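Side-chain contacts in serine--tRNA ligase, cytoplasmic (Candida albicans, PDB 3QO8), which catalyses the two-step attachment of serine to tRNA(Ser), activating the amino acid with ATP before transferring it to the tRNA: residues A[220-225]-A[247-252]; A[376-381]-A[398-403]; A[229-234]-A[240-245]. One frame throughout, in Å; residues are numbered along the deposited sequence. Where two conformers were deposited one is given.

Contact 1: residues A[220-225]-A[247-252]. With SSA (5'-O-(N-(L-seryl)-sulfamoyl)adenosine), chain B.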
loop_
_atom_site.group_PDB
_atom_site.type_symbol
_atom_site.label_atom_id
_atom_site.label_comp_id
_atom_site.label_asym_id
_atom_site.label_seq_id
_atom_site.Cartn_x
_atom_site.Cartn_y
_atom_site.Cartn_z
ATOM N N LYS A 220 3.977 0.805 -19.935
ATOM C CA LYS A 220 3.048 0.994 -21.050
ATOM C C LYS A 220 1.955 2.027 -20.757
ATOM O O LYS A 220 1.227 2.452 -21.658
ATOM C CB LYS A 220 2.416 -0.330 -21.483
ATOM C CG LYS A 220 3.399 -1.342 -22.079
ATOM C CD LYS A 220 2.649 -2.422 -22.847
ATOM C CE LYS A 220 3.552 -3.570 -23.278
ATOM N NZ LYS A 220 3.437 -4.740 -22.357
ATOM N N THR A 221 1.833 2.447 -19.507
ATOM C CA THR A 221 0.769 3.387 -19.198
ATOM C C THR A 221 1.237 4.682 -18.525
ATOM O O THR A 221 0.529 5.687 -18.566
ATOM C CB THR A 221 -0.375 2.715 -18.406
ATOM O OG1 THR A 221 -1.506 3.603 -18.336
ATOM C CG2 THR A 221 0.091 2.299 -17.009
ATOM N N ALA A 222 2.430 4.664 -17.937
ATOM C CA ALA A 222 2.997 5.857 -17.309
ATOM C C ALA A 222 4.074 6.488 -18.191
ATOM O O ALA A 222 4.820 5.780 -18.877
ATOM C CB ALA A 222 3.573 5.514 -15.941
ATOM N N GLN A 223 4.162 7.816 -18.174
ATOM C CA GLN A 223 5.200 8.509 -18.940
ATOM C C GLN A 223 6.506 8.561 -18.151
ATOM O O GLN A 223 6.501 8.425 -16.927
ATOM C CB GLN A 223 4.744 9.915 -19.382
ATOM C CG GLN A 223 4.425 10.907 -18.258
ATOM C CD GLN A 223 3.892 12.257 -18.788
ATOM O OE1 GLN A 223 2.750 12.352 -19.242
ATOM N NE2 GLN A 223 4.724 13.297 -18.726
ATOM N N LEU A 224 7.614 8.774 -18.859
ATOM C CA LEU A 224 8.951 8.756 -18.261
ATOM C C LEU A 224 9.076 9.619 -17.010
ATOM O O LEU A 224 9.674 9.210 -16.013
ATOM C CB LEU A 224 9.999 9.197 -19.285
ATOM C CG LEU A 224 11.427 9.309 -18.746
ATOM C CD1 LEU A 224 11.899 7.964 -18.223
ATOM C CD2 LEU A 224 12.370 9.833 -19.816
ATOM N N SER A 225 8.520 10.825 -17.068
ATOM C CA SER A 225 8.629 11.757 -15.947
ATOM C C SER A 225 8.053 11.171 -14.655
ATOM O O SER A 225 8.492 11.519 -13.559
ATOM C CB SER A 225 7.950 13.087 -16.271
ATOM O OG SER A 225 6.542 12.951 -16.262
ATOM N N SER A 247 -5.025 4.327 -9.204
ATOM C CA SER A 247 -5.615 3.104 -9.746
ATOM C C SER A 247 -5.798 3.164 -11.263
ATOM O O SER A 247 -6.014 2.138 -11.912
ATOM C CB SER A 247 -6.922 2.721 -9.030
ATOM O OG SER A 247 -7.925 3.723 -9.178
ATOM N N GLU A 248 -5.708 4.374 -11.815
ATOM C CA GLU A 248 -5.727 4.569 -13.260
ATOM C C GLU A 248 -4.721 3.639 -13.929
ATOM O O GLU A 248 -4.992 3.040 -14.966
ATOM C CB GLU A 248 -5.387 6.024 -13.608
ATOM C CG GLU A 248 -5.363 6.321 -15.100
ATOM C CD GLU A 248 -4.530 7.559 -15.469
ATOM O OE1 GLU A 248 -4.424 8.518 -14.658
ATOM O OE2 GLU A 248 -3.969 7.558 -16.588
ATOM N N GLN A 249 -3.549 3.523 -13.323
ATOM C CA GLN A 249 -2.463 2.754 -13.914
ATOM C C GLN A 249 -2.800 1.264 -14.089
ATOM O O GLN A 249 -2.816 0.766 -15.218
ATOM C CB GLN A 249 -1.158 3.004 -13.159
ATOM C CG GLN A 249 -0.573 4.375 -13.511
ATOM C CD GLN A 249 0.340 4.953 -12.432
ATOM O OE1 GLN A 249 0.408 4.453 -11.310
ATOM N NE2 GLN A 249 1.046 6.021 -12.779
ATOM N N PRO A 250 -3.100 0.550 -12.987
ATOM C CA PRO A 250 -3.406 -0.877 -13.192
ATOM C C PRO A 250 -4.750 -1.108 -13.903
ATOM O O PRO A 250 -4.885 -2.047 -14.680
ATOM C CB PRO A 250 -3.420 -1.463 -11.760
ATOM C CG PRO A 250 -3.698 -0.282 -10.841
ATOM C CD PRO A 250 -3.050 0.928 -11.562
ATOM N N ILE A 251 -5.729 -0.249 -13.660
ATOM C CA ILE A 251 -7.029 -0.437 -14.285
ATOM C C ILE A 251 -6.953 -0.173 -15.793
ATOM O O ILE A 251 -7.649 -0.809 -16.579
ATOM C CB ILE A 251 -8.119 0.422 -13.588
ATOM C CG1 ILE A 251 -8.284 -0.045 -12.134
ATOM C CG2 ILE A 251 -9.440 0.353 -14.380
ATOM C CD1 ILE A 251 -9.305 0.746 -11.281
ATOM N N SER A 252 -6.094 0.753 -16.214
ATOM C CA SER A 252 -5.932 0.987 -17.647
ATOM C C SER A 252 -5.375 -0.276 -18.317
ATOM O O SER A 252 -5.680 -0.561 -19.472
ATOM C CB SER A 252 -5.029 2.199 -17.936
ATOM O OG SER A 252 -3.665 1.907 -17.666
HETATM N N10 SSA B . -5.911 9.114 -12.412
HETATM C CA SSA B . -5.975 10.574 -12.437
HETATM C CB SSA B . -7.384 11.043 -12.074
HETATM O OG SSA B . -7.654 10.795 -10.679
HETATM C C9 SSA B . -4.975 11.159 -11.479
HETATM O O9 SSA B . -4.317 10.449 -10.727
HETATM N N8 SSA B . -4.857 12.482 -11.496
HETATM S S1 SSA B . -4.084 13.304 -10.359
HETATM O O1S SSA B . -2.662 13.114 -10.392
HETATM O O2S SSA B . -4.395 14.687 -10.515
HETATM O "O5'" SSA B . -4.614 12.886 -8.973
HETATM C "C5'" SSA B . -6.003 12.894 -8.690
HETATM C "C4'" SSA B . -6.242 13.592 -7.347
HETATM O "O4'" SSA B . -5.565 12.958 -6.255
HETATM C "C3'" SSA B . -5.749 15.021 -7.305
HETATM O "O3'" SSA B . -6.677 15.880 -7.986
HETATM C "C2'" SSA B . -5.686 15.260 -5.801
HETATM O "O2'" SSA B . -7.002 15.525 -5.279
HETATM C "C1'" SSA B . -5.231 13.908 -5.252
HETATM N N9 SSA B . -3.769 13.906 -5.039
HETATM C C8 SSA B . -2.814 13.937 -5.983
HETATM N N7 SSA B . -1.607 13.939 -5.377
HETATM C C5 SSA B . -1.825 13.900 -4.049
HETATM C C6 SSA B . -0.988 13.870 -2.950
HETATM N N6 SSA B . 0.349 13.887 -3.143
HETATM N N1 SSA B . -1.523 13.826 -1.708
HETATM C C2 SSA B . -2.850 13.813 -1.538
HETATM N N3 SSA B . -3.686 13.829 -2.585
HETATM C C4 SSA B . -3.190 13.887 -3.843
HETATM O O HOH W 1 -1.498 5.827 -16.675
#
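Thr221 reaches across to Ser252 and Gln249, on one turn of helix 248-252. Its hydroxyl, OG1, gives a hydrogen bond to Ser252 OG at 2.8 Å. Ser252 OG passes its own hydrogen back to the backbone, to Gln249 O at 2.8 Å. The two hydroxyls thus form a short relay that ends on a helix carbonyl. The methyl branch of Thr221 takes another course. With OG1 turned opposite the backbone N (chi1 -169°), CG2 lies against Gln249, 3.7 Å from Gln249 O and beside its CB and CG. The backbone of Thr221 adds a water-mediated link. Water 1 donates to Thr221 O and to Glu248 OE2, at 2.8 Å and 3.0 Å.

Glu248 belongs to the Thr246-Ser247-Glu248 sequence, the TxE motif of seryl-tRNA synthetases, in the class II catalytic core, which binds serine in related enzymes. It was modelled in two conformers. In the one described here, OE1 accepts a bond from N10, the amino group of the seryl-sulfamoyl adenosine, at 2.8 Å. With water 1 on OE2, both carboxylate oxygens are held.

Ala222 follows with a lighter touch. Its CB packs 4.1 Å from Gln249 NE2, while the other end of that amide, OE1, accepts the backbone N-H of Ala245. Gln223 then turns to its own segment. Its NE2 bonds Ser225 OG at 3.1 Å, tilted 30° out of the amide plane, and its OE1 receives Asn346 N.

Contact 2: residues A[376-381]-A[398-403]. With SSA (5'-O-(N-(L-seryl)-sulfamoyl)adenosine), chain B.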
loop_
_atom_site.group_PDB
_atom_site.type_symbol
_atom_site.label_atom_id
_atom_site.label_comp_id
_atom_site.label_asym_id
_atom_site.label_seq_id
_atom_site.Cartn_x
_atom_site.Cartn_y
_atom_site.Cartn_z
ATOM N N TYR A 376 -4.497 6.925 -26.856
ATOM C CA TYR A 376 -3.054 7.017 -26.639
ATOM C C TYR A 376 -2.563 5.822 -25.818
ATOM O O TYR A 376 -1.543 5.212 -26.136
ATOM C CB TYR A 376 -2.746 8.320 -25.902
ATOM C CG TYR A 376 -1.292 8.748 -25.848
ATOM C CD1 TYR A 376 -0.718 9.452 -26.902
ATOM C CD2 TYR A 376 -0.505 8.478 -24.732
ATOM C CE1 TYR A 376 0.599 9.867 -26.853
ATOM C CE2 TYR A 376 0.815 8.888 -24.671
ATOM C CZ TYR A 376 1.360 9.584 -25.736
ATOM O OH TYR A 376 2.664 10.016 -25.687
ATOM N N GLN A 377 -3.294 5.488 -24.759
ATOM C CA GLN A 377 -2.899 4.378 -23.893
ATOM C C GLN A 377 -3.351 3.038 -24.467
ATOM O O GLN A 377 -2.613 2.054 -24.430
ATOM C CB GLN A 377 -3.458 4.570 -22.484
ATOM C CG GLN A 377 -2.942 5.831 -21.799
ATOM C CD GLN A 377 -3.904 6.338 -20.743
ATOM O OE1 GLN A 377 -5.111 6.436 -20.982
ATOM N NE2 GLN A 377 -3.381 6.636 -19.560
ATOM N N SER A 378 -4.561 3.011 -25.008
ATOM C CA SER A 378 -5.116 1.779 -25.536
ATOM C C SER A 378 -4.334 1.255 -26.739
ATOM O O SER A 378 -4.257 0.053 -26.938
ATOM C CB SER A 378 -6.587 1.967 -25.884
ATOM O OG SER A 378 -6.752 3.076 -26.732
ATOM N N ARG A 379 -3.754 2.151 -27.543
ATOM C CA ARG A 379 -2.868 1.709 -28.620
ATOM C C ARG A 379 -1.680 0.971 -28.015
ATOM O O ARG A 379 -1.290 -0.092 -28.480
ATOM C CB ARG A 379 -2.391 2.895 -29.486
ATOM C CG ARG A 379 -1.426 2.495 -30.609
ATOM C CD ARG A 379 -1.155 3.663 -31.598
ATOM N NE ARG A 379 -2.348 4.002 -32.369
ATOM C CZ ARG A 379 -3.183 4.990 -32.063
ATOM N NH1 ARG A 379 -2.950 5.771 -31.011
ATOM N NH2 ARG A 379 -4.250 5.205 -32.815
ATOM N N ASN A 380 -1.111 1.529 -26.955
ATOM C CA ASN A 380 0.053 0.908 -26.330
ATOM C C ASN A 380 -0.297 -0.424 -25.656
ATOM O O ASN A 380 0.477 -1.380 -25.702
ATOM C CB ASN A 380 0.702 1.872 -25.335
ATOM C CG ASN A 380 2.169 1.578 -25.115
ATOM O OD1 ASN A 380 2.799 0.882 -25.908
ATOM N ND2 ASN A 380 2.724 2.113 -24.036
ATOM N N LEU A 381 -1.484 -0.483 -25.066
ATOM C CA LEU A 381 -1.942 -1.670 -24.339
ATOM C C LEU A 381 -2.701 -2.648 -25.240
ATOM O O LEU A 381 -3.129 -3.716 -24.793
ATOM C CB LEU A 381 -2.818 -1.224 -23.171
ATOM C CG LEU A 381 -2.044 -0.480 -22.078
ATOM C CD1 LEU A 381 -2.974 0.405 -21.234
ATOM C CD2 LEU A 381 -1.280 -1.476 -21.199
ATOM N N VAL A 398 -10.141 1.362 -28.476
ATOM C CA VAL A 398 -11.097 2.059 -27.627
ATOM C C VAL A 398 -10.490 3.390 -27.206
ATOM O O VAL A 398 -9.286 3.612 -27.339
ATOM C CB VAL A 398 -11.397 1.258 -26.338
ATOM C CG1 VAL A 398 -12.052 -0.076 -26.669
ATOM C CG2 VAL A 398 -10.116 1.039 -25.545
ATOM N N HIS A 399 -11.317 4.283 -26.689
ATOM C CA HIS A 399 -10.779 5.456 -26.025
ATOM C C HIS A 399 -10.836 5.205 -24.532
ATOM O O HIS A 399 -11.772 4.564 -24.053
ATOM C CB HIS A 399 -11.580 6.711 -26.382
ATOM C CG HIS A 399 -11.242 7.277 -27.725
ATOM N ND1 HIS A 399 -11.716 8.495 -28.158
ATOM C CD2 HIS A 399 -10.472 6.794 -28.729
ATOM C CE1 HIS A 399 -11.255 8.739 -29.372
ATOM N NE2 HIS A 399 -10.498 7.724 -29.742
ATOM N N CYS A 400 -9.821 5.691 -23.819
ATOM C CA CYS A 400 -9.777 5.629 -22.364
ATOM C C CYS A 400 -9.889 7.018 -21.764
ATOM O O CYS A 400 -9.254 7.966 -22.224
ATOM C CB CYS A 400 -8.485 4.984 -21.878
ATOM S SG CYS A 400 -8.235 3.355 -22.656
ATOM N N LEU A 401 -10.698 7.109 -20.721
ATOM C CA LEU A 401 -10.848 8.337 -19.966
ATOM C C LEU A 401 -10.674 7.992 -18.510
ATOM O O LEU A 401 -10.982 6.872 -18.088
ATOM C CB LEU A 401 -12.244 8.912 -20.173
ATOM C CG LEU A 401 -12.666 9.231 -21.611
ATOM C CD1 LEU A 401 -13.541 8.114 -22.162
ATOM C CD2 LEU A 401 -13.429 10.563 -21.631
ATOM N N ASN A 402 -10.179 8.946 -17.734
ATOM C CA ASN A 402 -10.084 8.746 -16.304
ATOM C C ASN A 402 -10.423 10.044 -15.606
ATOM O O ASN A 402 -10.147 11.132 -16.130
ATOM C CB ASN A 402 -8.689 8.248 -15.906
ATOM C CG ASN A 402 -7.612 9.316 -16.066
ATOM O OD1 ASN A 402 -7.364 10.115 -15.150
ATOM N ND2 ASN A 402 -6.957 9.328 -17.227
ATOM N N SER A 403 -11.057 9.934 -14.444
ATOM C CA SER A 403 -11.361 11.112 -13.647
ATOM C C SER A 403 -11.381 10.767 -12.170
ATOM O O SER A 403 -11.967 9.766 -11.763
ATOM C CB SER A 403 -12.696 11.734 -14.070
ATOM O OG SER A 403 -13.080 12.780 -13.180
HETATM N N10 SSA B . -5.911 9.114 -12.412
HETATM C CA SSA B . -5.975 10.574 -12.437
HETATM C CB SSA B . -7.384 11.043 -12.074
HETATM O OG SSA B . -7.654 10.795 -10.679
HETATM C C9 SSA B . -4.975 11.159 -11.479
HETATM O O9 SSA B . -4.317 10.449 -10.727
HETATM N N8 SSA B . -4.857 12.482 -11.496
HETATM S S1 SSA B . -4.084 13.304 -10.359
HETATM O O1S SSA B . -2.662 13.114 -10.392
HETATM O O2S SSA B . -4.395 14.687 -10.515
HETATM O "O5'" SSA B . -4.614 12.886 -8.973
HETATM C "C5'" SSA B . -6.003 12.894 -8.690
HETATM C "C4'" SSA B . -6.242 13.592 -7.347
HETATM O "O4'" SSA B . -5.565 12.958 -6.255
HETATM C "C3'" SSA B . -5.749 15.021 -7.305
HETATM O "O3'" SSA B . -6.677 15.880 -7.986
HETATM C "C2'" SSA B . -5.686 15.260 -5.801
HETATM O "O2'" SSA B . -7.002 15.525 -5.279
HETATM C "C1'" SSA B . -5.231 13.908 -5.252
HETATM N N9 SSA B . -3.769 13.906 -5.039
HETATM C C8 SSA B . -2.814 13.937 -5.983
HETATM N N7 SSA B . -1.607 13.939 -5.377
HETATM C C5 SSA B . -1.825 13.900 -4.049
HETATM C C6 SSA B . -0.988 13.870 -2.950
HETATM N N6 SSA B . 0.349 13.887 -3.143
HETATM N N1 SSA B . -1.523 13.826 -1.708
HETATM C C2 SSA B . -2.850 13.813 -1.538
HETATM N N3 SSA B . -3.686 13.829 -2.585
HETATM C C4 SSA B . -3.190 13.887 -3.843
HETATM O O HOH W 2 -7.376 7.126 -19.034
#
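Ser378 faces Val398 and Cys400, where the short helix 376-381 meets strand 399-404. That strand belongs to the antiparallel active-site sheet of the class II synthetase fold, paired with strands 363-372 and 297-307. From its CB, Ser378 packs against two side chains. One is Val398, whose CG2 lies 3.7 Å from Ser378 CB. The other is Cys400, whose SG lies 3.9 Å from the same carbon. The tip, Ser378 OG, donates to Val398 O at 2.7 Å. The C=O...donor angle is 150°, and the donor sits 26° off the carbonyl plane. A chi1 of 53° sets OG between the backbone N and the carbonyl carbon, from where it meets the carbonyl just before the strand.

Gln377 lies one residue earlier and runs along the strand as an extended chain. Its OE1 passes Cys400 CB at 3.8 Å and accepts a hydrogen bond from water 2. Its NE2 bonds Glu248 OE2. Gln377 is thus a second-shell residue, consistent with positioning the carboxylate that binds the ligand.

Cys400 and Asn402 direct their CB atoms to the helix. His399 and Leu401 point the other way. Helix 376-381 covers the start of the strand on one face, and helix 312-329 lies against Leu401 and Ser403.

Water 2 continues the polar line from Gln377 to the pocket. It accepts a bond from Asn402 ND2 at 2.9 Å. The opposite end of that amide touches the seryl part of the bound adenylate analogue: Asn402 OD1 lies 3.1 Å from SSA CA and 3.2 Å from SSA CB.

Contact 3: residues A[229-234]-A[240-245]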
loop_
_atom_site.group_PDB
_atom_site.type_symbol
_atom_site.label_atom_id
_atom_site.label_comp_id
_atom_site.label_asym_id
_atom_site.label_seq_id
_atom_site.Cartn_x
_atom_site.Cartn_y
_atom_site.Cartn_z
ATOM N N GLU A 229 10.207 11.159 -10.803
ATOM C CA GLU A 229 9.944 11.870 -9.558
ATOM C C GLU A 229 8.629 11.492 -8.892
ATOM O O GLU A 229 8.218 12.132 -7.920
ATOM C CB GLU A 229 9.994 13.385 -9.787
ATOM C CG GLU A 229 8.974 13.908 -10.783
ATOM C CD GLU A 229 9.152 15.389 -11.077
ATOM O OE1 GLU A 229 10.166 15.970 -10.628
ATOM O OE2 GLU A 229 8.279 15.972 -11.754
ATOM N N GLU A 230 7.962 10.465 -9.409
ATOM C CA GLU A 230 6.666 10.092 -8.847
ATOM C C GLU A 230 6.662 8.715 -8.189
ATOM O O GLU A 230 6.185 8.577 -7.061
ATOM C CB GLU A 230 5.544 10.194 -9.895
ATOM C CG GLU A 230 4.129 10.191 -9.303
ATOM C CD GLU A 230 3.028 10.070 -10.364
ATOM O OE1 GLU A 230 3.217 9.307 -11.345
ATOM O OE2 GLU A 230 1.971 10.731 -10.216
ATOM N N LEU A 231 7.199 7.704 -8.876
ATOM C CA LEU A 231 6.939 6.314 -8.479
ATOM C C LEU A 231 7.960 5.717 -7.526
ATOM O O LEU A 231 9.167 5.841 -7.727
ATOM C CB LEU A 231 6.819 5.411 -9.707
ATOM C CG LEU A 231 5.694 5.758 -10.680
ATOM C CD1 LEU A 231 5.731 4.807 -11.862
ATOM C CD2 LEU A 231 4.345 5.699 -9.972
ATOM N N TYR A 232 7.462 5.044 -6.493
ATOM C CA TYR A 232 8.328 4.322 -5.592
ATOM C C TYR A 232 8.624 2.989 -6.234
ATOM O O TYR A 232 7.717 2.314 -6.729
ATOM C CB TYR A 232 7.626 4.034 -4.269
ATOM C CG TYR A 232 7.465 5.215 -3.349
ATOM C CD1 TYR A 232 8.464 5.554 -2.447
ATOM C CD2 TYR A 232 6.306 5.970 -3.365
ATOM C CE1 TYR A 232 8.319 6.622 -1.590
ATOM C CE2 TYR A 232 6.142 7.042 -2.511
ATOM C CZ TYR A 232 7.151 7.360 -1.625
ATOM O OH TYR A 232 6.988 8.423 -0.775
ATOM N N LYS A 233 9.883 2.586 -6.197
ATOM C CA LYS A 233 10.253 1.255 -6.655
ATOM C C LYS A 233 10.197 0.257 -5.484
ATOM O O LYS A 233 10.508 0.602 -4.345
ATOM C CB LYS A 233 11.645 1.304 -7.295
ATOM C CG LYS A 233 12.053 0.030 -8.016
ATOM C CD LYS A 233 13.415 0.173 -8.681
ATOM C CE LYS A 233 13.367 1.164 -9.831
ATOM N NZ LYS A 233 14.704 1.345 -10.476
ATOM N N VAL A 234 9.772 -0.973 -5.764
ATOM C CA VAL A 234 9.672 -2.004 -4.745
ATOM C C VAL A 234 10.727 -3.072 -5.016
ATOM O O VAL A 234 10.848 -3.537 -6.141
ATOM C CB VAL A 234 8.262 -2.641 -4.760
ATOM C CG1 VAL A 234 8.204 -3.837 -3.860
ATOM C CG2 VAL A 234 7.212 -1.610 -4.341
ATOM N N GLU A 240 11.983 -6.386 -9.178
ATOM C CA GLU A 240 11.512 -5.061 -8.812
ATOM C C GLU A 240 10.108 -4.873 -9.354
ATOM O O GLU A 240 9.771 -5.399 -10.414
ATOM C CB GLU A 240 12.432 -3.985 -9.393
ATOM C CG GLU A 240 13.873 -4.073 -8.915
ATOM C CD GLU A 240 14.789 -3.090 -9.628
ATOM O OE1 GLU A 240 14.290 -2.316 -10.474
ATOM O OE2 GLU A 240 16.009 -3.095 -9.346
ATOM N N LYS A 241 9.295 -4.131 -8.611
ATOM C CA LYS A 241 7.984 -3.714 -9.067
ATOM C C LYS A 241 7.865 -2.221 -8.742
ATOM O O LYS A 241 8.738 -1.646 -8.100
ATOM C CB LYS A 241 6.872 -4.526 -8.372
ATOM C CG LYS A 241 7.026 -6.063 -8.524
ATOM C CD LYS A 241 5.853 -6.797 -7.889
ATOM C CE LYS A 241 6.044 -8.321 -7.966
ATOM N NZ LYS A 241 6.126 -8.842 -9.365
ATOM N N TYR A 242 6.794 -1.596 -9.193
ATOM C CA TYR A 242 6.504 -0.227 -8.790
ATOM C C TYR A 242 5.223 -0.177 -7.969
ATOM O O TYR A 242 4.293 -0.939 -8.217
ATOM C CB TYR A 242 6.361 0.660 -10.025
ATOM C CG TYR A 242 7.674 0.911 -10.722
ATOM C CD1 TYR A 242 8.453 2.010 -10.395
ATOM C CD2 TYR A 242 8.152 0.034 -11.685
ATOM C CE1 TYR A 242 9.663 2.240 -11.019
ATOM C CE2 TYR A 242 9.362 0.254 -12.314
ATOM C CZ TYR A 242 10.114 1.358 -11.979
ATOM O OH TYR A 242 11.319 1.580 -12.608
ATOM N N LEU A 243 5.178 0.722 -6.994
ATOM C CA LEU A 243 3.917 1.092 -6.367
ATOM C C LEU A 243 3.160 2.052 -7.281
ATOM O O LEU A 243 3.766 2.925 -7.917
ATOM C CB LEU A 243 4.176 1.751 -5.013
ATOM C CG LEU A 243 4.629 0.776 -3.919
ATOM C CD1 LEU A 243 4.963 1.561 -2.653
ATOM C CD2 LEU A 243 3.533 -0.245 -3.642
ATOM N N ILE A 244 1.842 1.905 -7.354
ATOM C CA ILE A 244 1.041 2.742 -8.243
ATOM C C ILE A 244 0.819 4.136 -7.666
ATOM O O ILE A 244 0.751 4.294 -6.452
ATOM C CB ILE A 244 -0.325 2.084 -8.571
ATOM C CG1 ILE A 244 -1.242 2.057 -7.338
ATOM C CG2 ILE A 244 -0.099 0.659 -9.177
ATOM C CD1 ILE A 244 -2.654 1.486 -7.603
ATOM N N ALA A 245 0.726 5.137 -8.550
ATOM C CA ALA A 245 0.412 6.510 -8.170
ATOM C C ALA A 245 -1.092 6.744 -8.182
ATOM O O ALA A 245 -1.588 7.711 -7.604
ATOM C CB ALA A 245 1.117 7.507 -9.139
HETATM O O HOH W 3 4.550 5.029 -6.380
#
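The ring of Tyr242 is met obliquely by Leu231 CB, 3.8 Å from Tyr242 CD1, and by Lys233 CE. Phe227 adds an edge-to-face ring contact. Leu243 CD1 meets Tyr232 obliquely, 4.0 Å from Tyr232 CB. Lys233 runs beside Tyr242, pointing the same way. Its bend at chi3 (-68°) puts CE 3.5 Å from Tyr242 OH. Lys233 CD lies 3.2 Å from Glu240 OE1, but the salt bridge from NZ is long. The stronger salt bridge of Glu240 OE1 is to Lys215 NZ. The third flat group is the carboxylate of Glu230. The methyl of Ala245 lies over one face, 3.4 Å from Glu230 CD, while Gln226 NE2 bonds OE1.

Val234 sits on the other face of the strands, with CG2 3.5 Å from Leu243 CG. Val234 and Lys241 exchange two backbone bonds, with Val234 N to Lys241 O at 2.6 Å. Leu243 N donates to Tyr232 O at 3.0 Å, and water 3 bridges Tyr232 N and Leu243 O.

Lys233 also pairs with a strand of the second subunit, and Val234 packs on Tyr232 of that chain. This is a beta hairpin whose sheet runs on across the homodimer interface.

In the fold
Contact 2 is wholly buried in the catalytic core, and contact 1 is only partly buried beside it. Contact 3 is also buried. It extends its sheet into the second subunit, whereas contact 1 touches that chain only by packing of Pro250. Contacts 1 and 2 both reach the ligand and touch each other: Lys220 O meets Asn380 ND2, and Glu248 of contact 1 meets Gln377 of contact 2. Contacts 2 and 3 do not touch. Contact 3 is nested in the chain loop closed by contact 1, and Pro250 packs on Ile244 between them. Side-chain hydroxyls carry the cross-segment bonds of contacts 1 and 2; backbone pairing carries those of contact 3, with apolar packing and a long salt bridge.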